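Local coordinates for protein chitinase A (Cycas revoluta, PDB 4MNK) that probably hydrolyses chitin as a family 18 chitinase and binds N-acetylglucosamine oligosaccharides, at residues Trp186-Ala191 / Lys233-Ile238; Asp116-Tyr121 / Thr157-Phe162; His30-Phe35 / Lys70-Ile75. All coordinates share one frame; numbering follows the deposited sequence.

How the contacts relate
All three contacts pair parallel strands of the same TIM barrel. Contacts 1 and 2 have centres about 9 Å apart and touch directly, because strands 155-161 and 186-190 are neighbours; N188 N lies 2.9 Å from E158 O. Contact 3 lies about 13 Å from contact 2 and 14 Å from contact 1, centre to centre. It reaches contact 2 through S74 OG, 2.7 Å from D116 OD2, and through Y32 OH, 2.7 Å from T157 OG1. Y32 OH also meets N188 ND2 of contact 1. M190, D118, E120 and F35 from the three contacts belong to one glycan pocket. Y161 and F162 of contact 2 line a second.

Contact 1: residues Trp186-Ala191 / Lys233-Ile238; sequences WVNVMA and KLVLGI. With NAG (2-acetamido-2-deoxy-beta-D-glucopyranose), chain B.
W186 and V235 make the tightest apolar touch between strands 186-190 and 234-238. V235 CG2 sits over one face of the indole, 3.3 Å from W186 CD1. The indole CG lies between the backbone N and the carbonyl carbon (chi1 70°), which brings one ring face under V235 CG2. L234 CD2 touches both V187 CG2, at 3.7 Å, and V189 CG2. A191 CB rests on L236 CD1.

The backbones form a parallel pair. V187 N donates to K233 O, V235 N to V187 O, and V189 N to V235 O. V189 O is gripped twice: by G237 N at 2.8 Å and by A191 N at 2.9 Å, which closes an inverse gamma turn centred on M190. G237 leaves V189 O its room, since a CB there would fall 2.5 Å from that oxygen. Water 1 donates to both A191 O and G237 O.

W186 NE1 donates to N188 OD1 at 3.0 Å. The oxygen lies in the indole plane, but the hydrogen bond is bent (130° at the hydrogen). N188 ND2 is held by Y32 OH, so both ends of the amide are fixed. An alanine in place of W186 would probably open a gap against V235 CG2 and leave N188 OD1 without its indole donor. M190 points away from strand 234-238, and its SD comes within 3.2 Å of O1 of the chain B sugar.

Strand 155-161 flanks this pair, exchanging backbone hydrogen bonds with N188 (E158 and V160) and M190 (V160). Strand 324-328 lies next to 234-238. Helix 217-227 packs against V189, A191 and L234, while F326 meets N188 and V235 on the other face.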
loop_
_atom_site.group_PDB
_atom_site.type_symbol
_atom_site.label_atom_id
_atom_site.label_comp_id
_atom_site.label_asym_id
_atom_site.label_seq_id
_atom_site.Cartn_x
_atom_site.Cartn_y
_atom_site.Cartn_z
ATOM N N TRP A 186 6.719 -6.103 -9.620
ATOM C CA TRP A 186 5.659 -6.676 -8.792
ATOM C C TRP A 186 4.519 -5.686 -8.628
ATOM O O TRP A 186 4.632 -4.531 -9.043
ATOM C CB TRP A 186 6.182 -7.144 -7.424
ATOM C CG TRP A 186 6.605 -6.060 -6.456
ATOM C CD1 TRP A 186 5.802 -5.365 -5.595
ATOM C CD2 TRP A 186 7.939 -5.595 -6.225
ATOM N NE1 TRP A 186 6.553 -4.483 -4.851
ATOM C CE2 TRP A 186 7.868 -4.603 -5.219
ATOM C CE3 TRP A 186 9.186 -5.906 -6.780
ATOM C CZ2 TRP A 186 9.000 -3.924 -4.756
ATOM C CZ3 TRP A 186 10.309 -5.232 -6.319
ATOM C CH2 TRP A 186 10.206 -4.249 -5.320
ATOM N N VAL A 187 3.420 -6.152 -8.041
ATOM C CA VAL A 187 2.322 -5.277 -7.650
ATOM C C VAL A 187 2.093 -5.374 -6.151
ATOM O O VAL A 187 2.292 -6.429 -5.543
ATOM C CB VAL A 187 0.999 -5.564 -8.417
ATOM C CG1 VAL A 187 1.174 -5.303 -9.902
ATOM C CG2 VAL A 187 0.487 -6.987 -8.159
ATOM N N ASN A 188 1.687 -4.252 -5.573
ATOM C CA ASN A 188 1.403 -4.149 -4.155
ATOM C C ASN A 188 -0.098 -4.274 -3.947
ATOM O O ASN A 188 -0.863 -3.356 -4.254
ATOM C CB ASN A 188 1.952 -2.829 -3.615
ATOM C CG ASN A 188 3.466 -2.752 -3.703
ATOM O OD1 ASN A 188 4.170 -3.678 -3.292
ATOM N ND2 ASN A 188 3.976 -1.652 -4.248
ATOM N N VAL A 189 -0.510 -5.437 -3.449
ATOM C CA VAL A 189 -1.925 -5.764 -3.295
ATOM C C VAL A 189 -2.471 -5.140 -2.016
ATOM O O VAL A 189 -2.064 -5.505 -0.913
ATOM C CB VAL A 189 -2.160 -7.297 -3.284
ATOM C CG1 VAL A 189 -3.644 -7.613 -3.190
ATOM C CG2 VAL A 189 -1.552 -7.949 -4.521
ATOM N N MET A 190 -3.396 -4.200 -2.178
ATOM C CA MET A 190 -3.949 -3.456 -1.047
ATOM C C MET A 190 -5.049 -4.255 -0.348
ATOM O O MET A 190 -6.241 -3.953 -0.466
ATOM C CB MET A 190 -4.426 -2.074 -1.502
ATOM C CG MET A 190 -3.286 -1.217 -2.050
ATOM S SD MET A 190 -3.759 0.440 -2.555
ATOM C CE MET A 190 -4.562 0.117 -4.121
ATOM N N ALA A 191 -4.616 -5.270 0.397
ATOM C CA ALA A 191 -5.512 -6.217 1.057
ATOM C C ALA A 191 -5.999 -5.697 2.411
ATOM O O ALA A 191 -5.757 -6.304 3.458
ATOM C CB ALA A 191 -4.824 -7.562 1.208
ATOM N N LYS A 233 5.027 -12.232 -8.306
ATOM C CA LYS A 233 4.690 -10.858 -8.694
ATOM C C LYS A 233 3.704 -10.189 -7.730
ATOM O O LYS A 233 3.405 -9.002 -7.873
ATOM C CB LYS A 233 4.110 -10.826 -10.118
ATOM C CG LYS A 233 5.062 -11.276 -11.222
ATOM C CD LYS A 233 6.047 -10.180 -11.593
ATOM C CE LYS A 233 6.951 -10.612 -12.729
ATOM N NZ LYS A 233 7.892 -9.530 -13.123
ATOM N N LEU A 234 3.192 -10.948 -6.763
ATOM C CA LEU A 234 2.244 -10.411 -5.790
ATOM C C LEU A 234 2.911 -10.145 -4.452
ATOM O O LEU A 234 3.583 -11.017 -3.895
ATOM C CB LEU A 234 1.057 -11.359 -5.591
ATOM C CG LEU A 234 0.162 -11.687 -6.791
ATOM C CD1 LEU A 234 -0.803 -12.798 -6.422
ATOM C CD2 LEU A 234 -0.598 -10.464 -7.291
ATOM N N VAL A 235 2.715 -8.932 -3.946
ATOM C CA VAL A 235 3.207 -8.547 -2.632
ATOM C C VAL A 235 1.996 -8.192 -1.769
ATOM O O VAL A 235 1.224 -7.290 -2.098
ATOM C CB VAL A 235 4.231 -7.390 -2.736
ATOM C CG1 VAL A 235 4.586 -6.840 -1.368
ATOM C CG2 VAL A 235 5.488 -7.875 -3.437
ATOM N N LEU A 236 1.813 -8.939 -0.681
ATOM C CA LEU A 236 0.620 -8.813 0.155
ATOM C C LEU A 236 0.673 -7.612 1.095
ATOM O O LEU A 236 1.546 -7.531 1.958
ATOM C CB LEU A 236 0.407 -10.094 0.965
ATOM C CG LEU A 236 -0.769 -10.093 1.947
ATOM C CD1 LEU A 236 -2.114 -10.057 1.230
ATOM C CD2 LEU A 236 -0.683 -11.298 2.870
ATOM N N GLY A 237 -0.282 -6.699 0.943
ATOM C CA GLY A 237 -0.367 -5.535 1.817
ATOM C C GLY A 237 -0.928 -5.859 3.183
ATOM O O GLY A 237 -1.877 -6.640 3.306
ATOM N N ILE A 238 -0.323 -5.259 4.206
ATOM C CA ILE A 238 -0.770 -5.374 5.589
ATOM C C ILE A 238 -0.823 -3.955 6.161
ATOM O O ILE A 238 0.168 -3.219 6.078
ATOM C CB ILE A 238 0.193 -6.250 6.438
ATOM C CG1 ILE A 238 0.365 -7.642 5.809
ATOM C CG2 ILE A 238 -0.295 -6.345 7.891
ATOM C CD1 ILE A 238 1.458 -8.499 6.434
HETATM C C1 NAG B . -4.691 3.208 0.331
HETATM C C2 NAG B . -3.610 4.199 -0.123
HETATM C C3 NAG B . -3.082 5.033 1.047
HETATM C C4 NAG B . -4.185 5.536 1.983
HETATM C C5 NAG B . -5.154 4.398 2.321
HETATM C C6 NAG B . -6.304 4.827 3.233
HETATM C C7 NAG B . -1.767 2.528 -0.312
HETATM C C8 NAG B . -0.652 2.030 -1.186
HETATM N N2 NAG B . -2.490 3.548 -0.799
HETATM O O1 NAG B . -5.307 2.629 -0.796
HETATM O O3 NAG B . -2.322 6.117 0.553
HETATM O O4 NAG B . -3.576 6.022 3.160
HETATM O O5 NAG B . -5.673 3.860 1.120
HETATM O O6 NAG B . -7.089 5.819 2.609
HETATM O O7 NAG B . -1.967 1.992 0.780
HETATM O O HOH W 1 -3.834 -7.745 4.810
#

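Contact 2: residues Asp116-Tyr121 / Thr157-Phe162; sequences DLDYEY and TEAVYF. With NAG (2-acetamido-2-deoxy-beta-D-glucopyranose), chain B; NAG (2-acetamido-2-deoxy-beta-D-glucopyranose), chain C.
T157 OG1 donates to D116 OD1 at 2.6 Å and is also hydrogen-bonded to Y32 OH. D116 belongs to the D-x-D-x-E signature of family 18 chitinases, here D116, D118 and E120, running along strand 114-119 of the TIM barrel and into the loop that follows it. In this family the glutamate usually acts as the general acid. The D116 carboxylate reaches across because CG is anti to the backbone N (chi1 177°). T157 meets OD1 on its anti side, while S74 OG holds OD2.

Strands 114-119 and 155-161 run parallel and are joined in a beta-alpha-beta unit by helix 125-149. L117 N donates to T157 O, and A159 N to L117 O at 2.9 Å. L117 O is also reached by water 2, which accepts from Y119 N. Past D118 the strands part, and waters 2 and 3 link Y119 to A159 O. A159 CB packs 3.5 Å from D118 OD2.

The far oxygen of that carboxylate, D118 OD1, accepts from N2 of the chain B sugar at 3.2 Å, along a nearly straight hydrogen bond (166°). D118 OD2 lies 2.6 Å from E120 OE2. The E120 carboxylate faces O1 of the same sugar, with only weak bonding.

A cis peptide precedes Y121, whose ring meets Y161 in a T-shaped pair. The edge of Y161 points at the face of Y121, with planes at 79° and centroids 5.2 Å apart. The phenol of Y161 serves the second sugar: OH donates to O7 of the chain C sugar at 2.6 Å, and O7 lies at the ring edge, near its plane.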
loop_
_atom_site.group_PDB
_atom_site.type_symbol
_atom_site.label_atom_id
_atom_site.label_comp_id
_atom_site.label_asym_id
_atom_site.label_seq_id
_atom_site.Cartn_x
_atom_site.Cartn_y
_atom_site.Cartn_z
ATOM N N ASP A 116 6.896 3.743 -8.590
ATOM C CA ASP A 116 5.638 3.088 -8.293
ATOM C C ASP A 116 4.499 3.997 -8.722
ATOM O O ASP A 116 4.595 5.220 -8.590
ATOM C CB ASP A 116 5.542 2.783 -6.798
ATOM C CG ASP A 116 4.217 2.156 -6.406
ATOM O OD1 ASP A 116 4.012 0.955 -6.681
ATOM O OD2 ASP A 116 3.381 2.865 -5.807
ATOM N N LEU A 117 3.432 3.397 -9.240
ATOM C CA LEU A 117 2.221 4.137 -9.575
ATOM C C LEU A 117 1.107 3.752 -8.616
ATOM O O LEU A 117 0.788 2.570 -8.478
ATOM C CB LEU A 117 1.792 3.848 -11.017
ATOM C CG LEU A 117 2.850 4.040 -12.107
ATOM C CD1 LEU A 117 2.287 3.641 -13.459
ATOM C CD2 LEU A 117 3.360 5.473 -12.141
ATOM N N ASP A 118 0.534 4.747 -7.944
ATOM C CA ASP A 118 -0.611 4.518 -7.073
ATOM C C ASP A 118 -1.830 5.233 -7.648
ATOM O O ASP A 118 -2.042 6.425 -7.412
ATOM C CB ASP A 118 -0.307 4.970 -5.638
ATOM C CG ASP A 118 -1.400 4.578 -4.651
ATOM O OD1 ASP A 118 -1.248 4.876 -3.448
ATOM O OD2 ASP A 118 -2.414 3.976 -5.069
ATOM N N TYR A 119 -2.611 4.470 -8.410
ATOM C CA TYR A 119 -3.767 4.958 -9.150
ATOM C C TYR A 119 -4.992 4.166 -8.709
ATOM O O TYR A 119 -5.102 2.967 -8.978
ATOM C CB TYR A 119 -3.507 4.776 -10.649
ATOM C CG TYR A 119 -4.617 5.180 -11.607
ATOM C CD1 TYR A 119 -4.573 4.763 -12.933
ATOM C CD2 TYR A 119 -5.697 5.974 -11.202
ATOM C CE1 TYR A 119 -5.558 5.123 -13.837
ATOM C CE2 TYR A 119 -6.702 6.333 -12.103
ATOM C CZ TYR A 119 -6.620 5.902 -13.418
ATOM O OH TYR A 119 -7.595 6.252 -14.323
ATOM N N GLU A 120 -5.907 4.844 -8.024
ATOM C CA GLU A 120 -7.059 4.184 -7.427
ATOM C C GLU A 120 -8.362 4.781 -7.969
ATOM O O GLU A 120 -8.865 5.753 -7.412
ATOM C CB GLU A 120 -6.976 4.278 -5.896
ATOM C CG GLU A 120 -5.721 3.607 -5.327
ATOM C CD GLU A 120 -5.515 3.812 -3.833
ATOM O OE1 GLU A 120 -6.504 3.971 -3.089
ATOM O OE2 GLU A 120 -4.349 3.788 -3.396
ATOM N N TYR A 121 -8.928 4.218 -9.042
ATOM C CA TYR A 121 -8.466 2.998 -9.716
ATOM C C TYR A 121 -8.613 3.162 -11.231
ATOM O O TYR A 121 -9.381 4.018 -11.683
ATOM C CB TYR A 121 -9.297 1.789 -9.261
ATOM C CG TYR A 121 -9.258 1.559 -7.772
ATOM C CD1 TYR A 121 -8.260 0.778 -7.192
ATOM C CD2 TYR A 121 -10.211 2.142 -6.939
ATOM C CE1 TYR A 121 -8.219 0.578 -5.816
ATOM C CE2 TYR A 121 -10.177 1.955 -5.570
ATOM C CZ TYR A 121 -9.182 1.175 -5.015
ATOM O OH TYR A 121 -9.159 0.992 -3.654
ATOM N N THR A 157 6.716 -0.728 -10.089
ATOM C CA THR A 157 5.633 -1.407 -9.396
ATOM C C THR A 157 4.369 -0.561 -9.467
ATOM O O THR A 157 4.405 0.592 -9.905
ATOM C CB THR A 157 6.000 -1.731 -7.916
ATOM O OG1 THR A 157 6.149 -0.520 -7.163
ATOM C CG2 THR A 157 7.294 -2.530 -7.839
ATOM N N GLU A 158 3.244 -1.142 -9.071
ATOM C CA GLU A 158 2.018 -0.369 -8.926
ATOM C C GLU A 158 1.160 -0.926 -7.800
ATOM O O GLU A 158 1.237 -2.117 -7.478
ATOM C CB GLU A 158 1.218 -0.322 -10.234
ATOM C CG GLU A 158 0.373 -1.563 -10.482
ATOM C CD GLU A 158 -0.298 -1.583 -11.838
ATOM O OE1 GLU A 158 -1.357 -2.236 -11.948
ATOM O OE2 GLU A 158 0.225 -0.957 -12.786
ATOM N N ALA A 159 0.350 -0.054 -7.209
ATOM C CA ALA A 159 -0.657 -0.462 -6.246
ATOM C C ALA A 159 -1.835 -1.060 -7.000
ATOM O O ALA A 159 -2.254 -0.533 -8.039
ATOM C CB ALA A 159 -1.107 0.732 -5.424
ATOM N N VAL A 160 -2.361 -2.166 -6.483
ATOM C CA VAL A 160 -3.575 -2.755 -7.032
ATOM C C VAL A 160 -4.618 -2.967 -5.944
ATOM O O VAL A 160 -4.288 -3.173 -4.771
ATOM C CB VAL A 160 -3.321 -4.079 -7.823
ATOM C CG1 VAL A 160 -2.396 -3.837 -9.012
ATOM C CG2 VAL A 160 -2.767 -5.176 -6.926
ATOM N N TYR A 161 -5.879 -2.894 -6.353
ATOM C CA TYR A 161 -7.022 -3.276 -5.537
ATOM C C TYR A 161 -6.807 -4.693 -5.006
ATOM O O TYR A 161 -6.029 -5.463 -5.580
ATOM C CB TYR A 161 -8.271 -3.206 -6.419
ATOM C CG TYR A 161 -9.608 -3.333 -5.720
ATOM C CD1 TYR A 161 -10.500 -4.339 -6.084
ATOM C CD2 TYR A 161 -9.995 -2.434 -4.725
ATOM C CE1 TYR A 161 -11.738 -4.458 -5.470
ATOM C CE2 TYR A 161 -11.231 -2.547 -4.100
ATOM C CZ TYR A 161 -12.096 -3.562 -4.479
ATOM O OH TYR A 161 -13.325 -3.692 -3.875
ATOM N N PHE A 162 -7.487 -5.040 -3.914
ATOM C CA PHE A 162 -7.306 -6.356 -3.294
ATOM C C PHE A 162 -7.659 -7.504 -4.238
ATOM O O PHE A 162 -7.149 -8.614 -4.087
ATOM C CB PHE A 162 -8.096 -6.465 -1.980
ATOM C CG PHE A 162 -9.499 -6.993 -2.139
ATOM C CD1 PHE A 162 -10.534 -6.162 -2.561
ATOM C CD2 PHE A 162 -9.788 -8.323 -1.842
ATOM C CE1 PHE A 162 -11.832 -6.650 -2.700
ATOM C CE2 PHE A 162 -11.080 -8.819 -1.981
ATOM C CZ PHE A 162 -12.105 -7.984 -2.408
HETATM C C1 NAG B . -4.691 3.208 0.331
HETATM C C2 NAG B . -3.610 4.199 -0.123
HETATM C C3 NAG B . -3.082 5.033 1.047
HETATM C C4 NAG B . -4.185 5.536 1.983
HETATM C C5 NAG B . -5.154 4.398 2.321
HETATM C C6 NAG B . -6.304 4.827 3.233
HETATM C C7 NAG B . -1.767 2.528 -0.312
HETATM C C8 NAG B . -0.652 2.030 -1.186
HETATM N N2 NAG B . -2.490 3.548 -0.799
HETATM O O1 NAG B . -5.307 2.629 -0.796
HETATM O O3 NAG B . -2.322 6.117 0.553
HETATM O O4 NAG B . -3.576 6.022 3.160
HETATM O O5 NAG B . -5.673 3.860 1.120
HETATM O O6 NAG B . -7.089 5.819 2.609
HETATM O O7 NAG B . -1.967 1.992 0.780
HETATM C C1 NAG C . -15.427 -0.023 0.397
HETATM C C2 NAG C . -13.933 -0.020 0.070
HETATM C C3 NAG C . -13.147 0.962 0.942
HETATM C C4 NAG C . -13.823 2.329 1.025
HETATM C C5 NAG C . -15.329 2.186 1.283
HETATM C C6 NAG C . -16.045 3.535 1.253
HETATM C C7 NAG C . -13.290 -2.216 -0.812
HETATM C C8 NAG C . -12.690 -3.558 -0.514
HETATM N N2 NAG C . -13.374 -1.355 0.206
HETATM O O3 NAG C . -11.841 1.094 0.423
HETATM O O4 NAG C . -13.220 3.080 2.060
HETATM O O5 NAG C . -15.932 1.300 0.350
HETATM O O6 NAG C . -15.969 4.105 -0.036
HETATM O O7 NAG C . -13.686 -1.954 -1.951
HETATM O O HOH W 2 -1.737 1.883 -9.297
HETATM O O HOH W 3 -4.651 0.213 -9.302
#

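Contact 3: residues His30-Phe35 / Lys70-Ile75; sequences HLYYAF and KTLISI
H30-F35 and K70-I75 are parallel neighbours in the TIM barrel, with Y32 beside L72 and Y33 beside I73. Helix 52-63 connects them in a beta-alpha-beta unit. Four backbone hydrogen bonds join the strands: L31 N to K70 O, L72 N to L31 O, Y33 N to L72 O, and S74 N to Y33 O.

Y32 and L72 carry much of the packing. L72 CB sits over the centre of the Y32 ring, 4.0 Å from the centroid and 5° off the normal, a CH-pi contact. Beyond CB, CD1 comes 3.8 Å from Y32 CE1 and also touches H30 CD2. L72 CD2 lies near Y32 OH, a hydroxyl held by T157 and N188. S74 CB meets the edge of the same ring.

S74 OG is anti to the backbone N (chi1 -177°), which brings it to F35. It lies in the plane of the F35 ring, 3.3 Å from CD1, and is also held by D116. A cis peptide precedes F35, and A34 CB sits 3.4 Å above the plane of the F35 ring, over its centre. F35 in turn touches two of the bound sugar units.

On the sheet face that carries L31, Y33, T71 and I73, Y33 CD2 rests 4.0 Å from I73 CD1. The hydroxyl of T71 finds its partner outside the pair, in T59 OG1 of helix 52-63.

That helix packs on L31, Y33 and T71, and helix 93-110 covers I73 and I75. Strand 5-11 pairs with H30-F35, and strand 114-119 with K70-I75. On the inner face the H30 ring meets W186 edge-to-face.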
loop_
_atom_site.group_PDB
_atom_site.type_symbol
_atom_site.label_atom_id
_atom_site.label_comp_id
_atom_site.label_asym_id
_atom_site.label_seq_id
_atom_site.Cartn_x
_atom_site.Cartn_y
_atom_site.Cartn_z
ATOM N N HIS A 30 12.892 -3.074 0.679
ATOM C CA HIS A 30 12.506 -1.934 -0.160
ATOM C C HIS A 30 11.664 -0.951 0.631
ATOM O O HIS A 30 10.737 -1.348 1.346
ATOM C CB HIS A 30 11.738 -2.399 -1.402
ATOM C CG HIS A 30 12.537 -3.289 -2.302
ATOM N ND1 HIS A 30 12.762 -4.619 -2.023
ATOM C CD2 HIS A 30 13.188 -3.030 -3.461
ATOM C CE1 HIS A 30 13.507 -5.146 -2.979
ATOM N NE2 HIS A 30 13.779 -4.203 -3.863
ATOM N N LEU A 31 12.001 0.329 0.508
ATOM C CA LEU A 31 11.256 1.392 1.173
ATOM C C LEU A 31 10.785 2.413 0.152
ATOM O O LEU A 31 11.559 2.860 -0.697
ATOM C CB LEU A 31 12.103 2.055 2.260
ATOM C CG LEU A 31 12.332 1.209 3.512
ATOM C CD1 LEU A 31 13.485 1.772 4.325
ATOM C CD2 LEU A 31 11.057 1.108 4.347
ATOM N N TYR A 32 9.507 2.763 0.239
ATOM C CA TYR A 32 8.886 3.683 -0.698
ATOM C C TYR A 32 8.694 5.056 -0.071
ATOM O O TYR A 32 8.300 5.173 1.096
ATOM C CB TYR A 32 7.513 3.170 -1.121
ATOM C CG TYR A 32 7.462 1.997 -2.080
ATOM C CD1 TYR A 32 8.130 0.796 -1.816
ATOM C CD2 TYR A 32 6.683 2.070 -3.225
ATOM C CE1 TYR A 32 8.042 -0.282 -2.700
ATOM C CE2 TYR A 32 6.581 0.999 -4.096
ATOM C CZ TYR A 32 7.259 -0.167 -3.833
ATOM O OH TYR A 32 7.140 -1.218 -4.710
ATOM N N TYR A 33 8.962 6.085 -0.870
ATOM C CA TYR A 33 8.620 7.463 -0.546
ATOM C C TYR A 33 7.256 7.758 -1.167
ATOM O O TYR A 33 7.084 7.621 -2.378
ATOM C CB TYR A 33 9.684 8.395 -1.127
ATOM C CG TYR A 33 9.524 9.866 -0.810
ATOM C CD1 TYR A 33 10.365 10.486 0.108
ATOM C CD2 TYR A 33 8.557 10.646 -1.449
ATOM C CE1 TYR A 33 10.241 11.835 0.400
ATOM C CE2 TYR A 33 8.423 12.004 -1.157
ATOM C CZ TYR A 33 9.273 12.587 -0.232
ATOM O OH TYR A 33 9.161 13.930 0.066
ATOM N N ALA A 34 6.295 8.164 -0.339
ATOM C CA ALA A 34 4.931 8.460 -0.790
ATOM C C ALA A 34 4.573 9.910 -0.439
ATOM O O ALA A 34 4.589 10.258 0.737
ATOM C CB ALA A 34 3.946 7.494 -0.129
ATOM N N PHE A 35 4.254 10.778 -1.407
ATOM C CA PHE A 35 4.128 10.498 -2.836
ATOM C C PHE A 35 4.689 11.671 -3.636
ATOM O O PHE A 35 4.638 12.827 -3.194
ATOM C CB PHE A 35 2.652 10.382 -3.241
ATOM C CG PHE A 35 1.919 9.228 -2.619
ATOM C CD1 PHE A 35 1.989 7.959 -3.182
ATOM C CD2 PHE A 35 1.118 9.423 -1.496
ATOM C CE1 PHE A 35 1.300 6.887 -2.616
ATOM C CE2 PHE A 35 0.417 8.362 -0.927
ATOM C CZ PHE A 35 0.511 7.091 -1.484
ATOM N N LYS A 70 16.816 -1.001 -0.760
ATOM C CA LYS A 70 16.587 -0.201 -1.961
ATOM C C LYS A 70 15.342 0.653 -1.773
ATOM O O LYS A 70 14.535 0.392 -0.881
ATOM C CB LYS A 70 16.442 -1.097 -3.191
ATOM C CG LYS A 70 17.705 -1.857 -3.552
ATOM C CD LYS A 70 17.539 -2.616 -4.858
ATOM C CE LYS A 70 18.737 -3.513 -5.139
ATOM N NZ LYS A 70 20.000 -2.747 -5.329
ATOM N N THR A 71 15.196 1.680 -2.602
ATOM C CA THR A 71 14.072 2.601 -2.468
ATOM C C THR A 71 13.342 2.815 -3.785
ATOM O O THR A 71 13.916 2.669 -4.869
ATOM C CB THR A 71 14.512 3.967 -1.920
ATOM O OG1 THR A 71 15.440 4.557 -2.835
ATOM C CG2 THR A 71 15.144 3.829 -0.537
ATOM N N LEU A 72 12.062 3.148 -3.672
ATOM C CA LEU A 72 11.248 3.532 -4.813
ATOM C C LEU A 72 10.472 4.779 -4.441
ATOM O O LEU A 72 10.195 5.025 -3.266
ATOM C CB LEU A 72 10.277 2.414 -5.216
ATOM C CG LEU A 72 10.853 1.110 -5.794
ATOM C CD1 LEU A 72 11.299 0.133 -4.706
ATOM C CD2 LEU A 72 9.848 0.441 -6.724
ATOM N N ILE A 73 10.139 5.581 -5.441
ATOM C CA ILE A 73 9.274 6.728 -5.217
ATOM C C ILE A 73 7.913 6.459 -5.857
ATOM O O ILE A 73 7.825 6.086 -7.031
ATOM C CB ILE A 73 9.932 8.063 -5.674
ATOM C CG1 ILE A 73 9.027 9.259 -5.351
ATOM C CG2 ILE A 73 10.349 8.013 -7.147
ATOM C CD1 ILE A 73 9.758 10.588 -5.301
ATOM N N SER A 74 6.863 6.596 -5.053
ATOM C CA SER A 74 5.500 6.342 -5.500
ATOM C C SER A 74 4.842 7.627 -5.984
ATOM O O SER A 74 4.919 8.667 -5.324
ATOM C CB SER A 74 4.679 5.700 -4.378
ATOM O OG SER A 74 3.367 5.388 -4.812
ATOM N N ILE A 75 4.198 7.538 -7.144
ATOM C CA ILE A 75 3.554 8.673 -7.785
ATOM C C ILE A 75 2.043 8.522 -7.673
ATOM O O ILE A 75 1.480 7.494 -8.065
ATOM C CB ILE A 75 3.948 8.757 -9.279
ATOM C CG1 ILE A 75 5.467 8.908 -9.425
ATOM C CG2 ILE A 75 3.201 9.898 -9.978
ATOM C CD1 ILE A 75 5.999 8.530 -10.802
#